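Local coordinates for DltD domain-containing protein (Beauveria bassiana, PDB 7D78) that is a fungal thioesterase of the alpha/beta hydrolase fold that probably cyclises a polyketide chain into a medium-ring lactone, at residues A[52-58]-A[127-133]. Residues are numbered along the deposited sequence; the frame is centred on the assembly and turned at random.
Sequences PAIIMTP and KITLWGM
M56 lays its side chain across one face of the W131 indole. Its CB lies 3.7 Å from W131 CE3; CG stands above the indole plane just outside the CE3/CD2 rim, 3.8 Å from W131 CE3; SD, over the same face, is 4.8 Å from the centroid of the six-membered ring, a rather long Met-aromatic contact. The bend at chi3 (71°) turns CE down from SD onto the face, 3.5 Å from that centroid and 11° off the ring normal, the geometry of a CH-pi contact. Near the root of the indole, I54 CG2 packs at 3.6 Å against W131 CB. Were W131 replaced by an alanine, the M56 methyl would probably lose its aromatic platform and a gap would open beside F75, whose ring meets the indole edge-to-face. The backbones form a parallel ladder of six N-H...O bonds, from 2.8 Å (T57 N to W131 O) to 3.2 Å (M133 N to T57 O), joining two central strands of the alpha/beta hydrolase sheet; 127-133 runs into what is probably the nucleophile elbow, G132 fitting its first glycine. On the other face, I55 CB lies 3.8 Å from L130 CD2, the two side chains pointing the same way, and L110 and V114 of helix 103-118 also touch I55. There a water donates to W131 O, which also accepts T57 N, and hydrogen-bonds T57 OG1, itself bonded to Y85 OH.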
loop_
_atom_site.group_PDB
_atom_site.type_symbol
_atom_site.label_atom_id
_atom_site.label_comp_id
_atom_site.label_asym_id
_atom_site.label_seq_id
_atom_site.Cartn_x
_atom_site.Cartn_y
_atom_site.Cartn_z
ATOM N N PRO A 52 -15.020 18.928 -21.043
ATOM C CA PRO A 52 -14.066 18.079 -20.320
ATOM C C PRO A 52 -13.886 18.543 -18.883
ATOM O O PRO A 52 -14.275 19.647 -18.489
ATOM C CB PRO A 52 -12.766 18.238 -21.114
ATOM C CG PRO A 52 -12.910 19.586 -21.798
ATOM C CD PRO A 52 -14.372 19.729 -22.101
ATOM N N ALA A 53 -13.288 17.666 -18.078
ATOM C CA ALA A 53 -13.042 17.977 -16.675
ATOM C C ALA A 53 -11.617 17.602 -16.296
ATOM O O ALA A 53 -11.121 16.542 -16.686
ATOM C CB ALA A 53 -14.039 17.247 -15.761
ATOM N N ILE A 54 -10.969 18.470 -15.522
ATOM C CA ILE A 54 -9.632 18.228 -14.994
ATOM C C ILE A 54 -9.749 18.161 -13.479
ATOM O O ILE A 54 -10.211 19.119 -12.852
ATOM C CB ILE A 54 -8.640 19.327 -15.407
ATOM C CG1 ILE A 54 -8.567 19.461 -16.934
ATOM C CG2 ILE A 54 -7.279 19.069 -14.787
ATOM C CD1 ILE A 54 -7.848 20.731 -17.378
ATOM N N ILE A 55 -9.340 17.036 -12.893
ATOM C CA ILE A 55 -9.342 16.858 -11.440
ATOM C C ILE A 55 -7.918 17.063 -10.946
ATOM O O ILE A 55 -7.010 16.326 -11.349
ATOM C CB ILE A 55 -9.869 15.470 -11.040
ATOM C CG1 ILE A 55 -11.351 15.323 -11.394
ATOM C CG2 ILE A 55 -9.651 15.222 -9.528
ATOM C CD1 ILE A 55 -11.792 13.849 -11.574
ATOM N N MET A 56 -7.716 18.060 -10.082
ATOM C CA MET A 56 -6.389 18.480 -9.637
ATOM C C MET A 56 -6.151 18.021 -8.201
ATOM O O MET A 56 -6.902 18.397 -7.297
ATOM C CB MET A 56 -6.241 20.005 -9.725
ATOM C CG MET A 56 -6.413 20.576 -11.137
ATOM S SD MET A 56 -6.410 22.386 -11.147
ATOM C CE MET A 56 -4.695 22.734 -10.768
ATOM N N THR A 57 -5.081 17.247 -7.993
ATOM C CA THR A 57 -4.702 16.780 -6.660
ATOM C C THR A 57 -3.542 17.616 -6.131
ATOM O O THR A 57 -2.489 17.675 -6.784
ATOM C CB THR A 57 -4.305 15.302 -6.694
ATOM O OG1 THR A 57 -5.439 14.495 -7.059
ATOM C CG2 THR A 57 -3.824 14.852 -5.312
ATOM N N PRO A 58 -3.669 18.243 -4.961
ATOM C CA PRO A 58 -2.564 19.039 -4.411
ATOM C C PRO A 58 -1.401 18.178 -3.929
ATOM O O PRO A 58 -1.468 16.952 -3.847
ATOM C CB PRO A 58 -3.203 19.783 -3.228
ATOM C CG PRO A 58 -4.686 19.630 -3.402
ATOM C CD PRO A 58 -4.869 18.307 -4.114
ATOM N N LYS A 127 -14.220 12.601 -21.157
ATOM C CA LYS A 127 -13.074 13.498 -21.296
ATOM C C LYS A 127 -12.551 13.906 -19.911
ATOM O O LYS A 127 -12.443 15.090 -19.605
ATOM C CB LYS A 127 -13.421 14.754 -22.107
ATOM C CG LYS A 127 -13.917 14.521 -23.530
ATOM C CD LYS A 127 -14.166 15.876 -24.206
ATOM C CE LYS A 127 -14.825 15.753 -25.573
ATOM N NZ LYS A 127 -15.123 17.123 -26.103
ATOM N N ILE A 128 -12.204 12.915 -19.080
ATOM C CA ILE A 128 -11.676 13.149 -17.733
ATOM C C ILE A 128 -10.151 13.122 -17.780
ATOM O O ILE A 128 -9.559 12.176 -18.318
ATOM C CB ILE A 128 -12.194 12.091 -16.739
ATOM C CG1 ILE A 128 -13.725 12.044 -16.709
ATOM C CG2 ILE A 128 -11.594 12.328 -15.355
ATOM C CD1 ILE A 128 -14.399 13.353 -16.284
ATOM N N THR A 129 -9.514 14.147 -17.199
ATOM C CA THR A 129 -8.061 14.243 -17.058
ATOM C C THR A 129 -7.708 14.342 -15.580
ATOM O O THR A 129 -8.409 15.017 -14.815
ATOM C CB THR A 129 -7.500 15.472 -17.819
ATOM O OG1 THR A 129 -7.568 15.232 -19.232
ATOM C CG2 THR A 129 -6.023 15.783 -17.429
ATOM N N LEU A 130 -6.645 13.640 -15.170
ATOM C CA LEU A 130 -6.096 13.772 -13.824
ATOM C C LEU A 130 -4.829 14.616 -13.864
ATOM O O LEU A 130 -3.937 14.385 -14.694
ATOM C CB LEU A 130 -5.793 12.414 -13.185
ATOM C CG LEU A 130 -6.986 11.516 -12.824
ATOM C CD1 LEU A 130 -6.541 10.364 -11.942
ATOM C CD2 LEU A 130 -8.149 12.301 -12.182
ATOM N N TRP A 131 -4.762 15.583 -12.952
ATOM C CA TRP A 131 -3.701 16.576 -12.861
ATOM C C TRP A 131 -3.211 16.568 -11.422
ATOM O O TRP A 131 -4.022 16.541 -10.493
ATOM C CB TRP A 131 -4.252 17.959 -13.254
ATOM C CG TRP A 131 -3.275 19.108 -13.355
ATOM C CD1 TRP A 131 -2.832 19.703 -14.506
ATOM C CD2 TRP A 131 -2.681 19.840 -12.273
ATOM N NE1 TRP A 131 -1.986 20.743 -14.209
ATOM C CE2 TRP A 131 -1.876 20.850 -12.845
ATOM C CE3 TRP A 131 -2.741 19.733 -10.875
ATOM C CZ2 TRP A 131 -1.130 21.745 -12.068
ATOM C CZ3 TRP A 131 -1.994 20.633 -10.100
ATOM C CH2 TRP A 131 -1.207 21.623 -10.703
ATOM N N GLY A 132 -1.906 16.574 -11.229
ATOM C CA GLY A 132 -1.371 16.542 -9.878
ATOM C C GLY A 132 -0.070 17.297 -9.787
ATOM O O GLY A 132 0.748 17.273 -10.713
ATOM N N MET A 133 0.136 17.960 -8.651
ATOM C CA MET A 133 1.374 18.674 -8.385
ATOM C C MET A 133 2.150 17.993 -7.270
ATOM O O MET A 133 1.578 17.647 -6.231
ATOM C CB MET A 133 1.113 20.127 -7.999
ATOM C CG MET A 133 2.405 20.889 -7.717
ATOM S SD MET A 133 2.156 22.633 -8.014
ATOM C CE MET A 133 3.746 23.294 -7.498
HETATM O O HOH W 1 -5.676 14.344 -9.764
#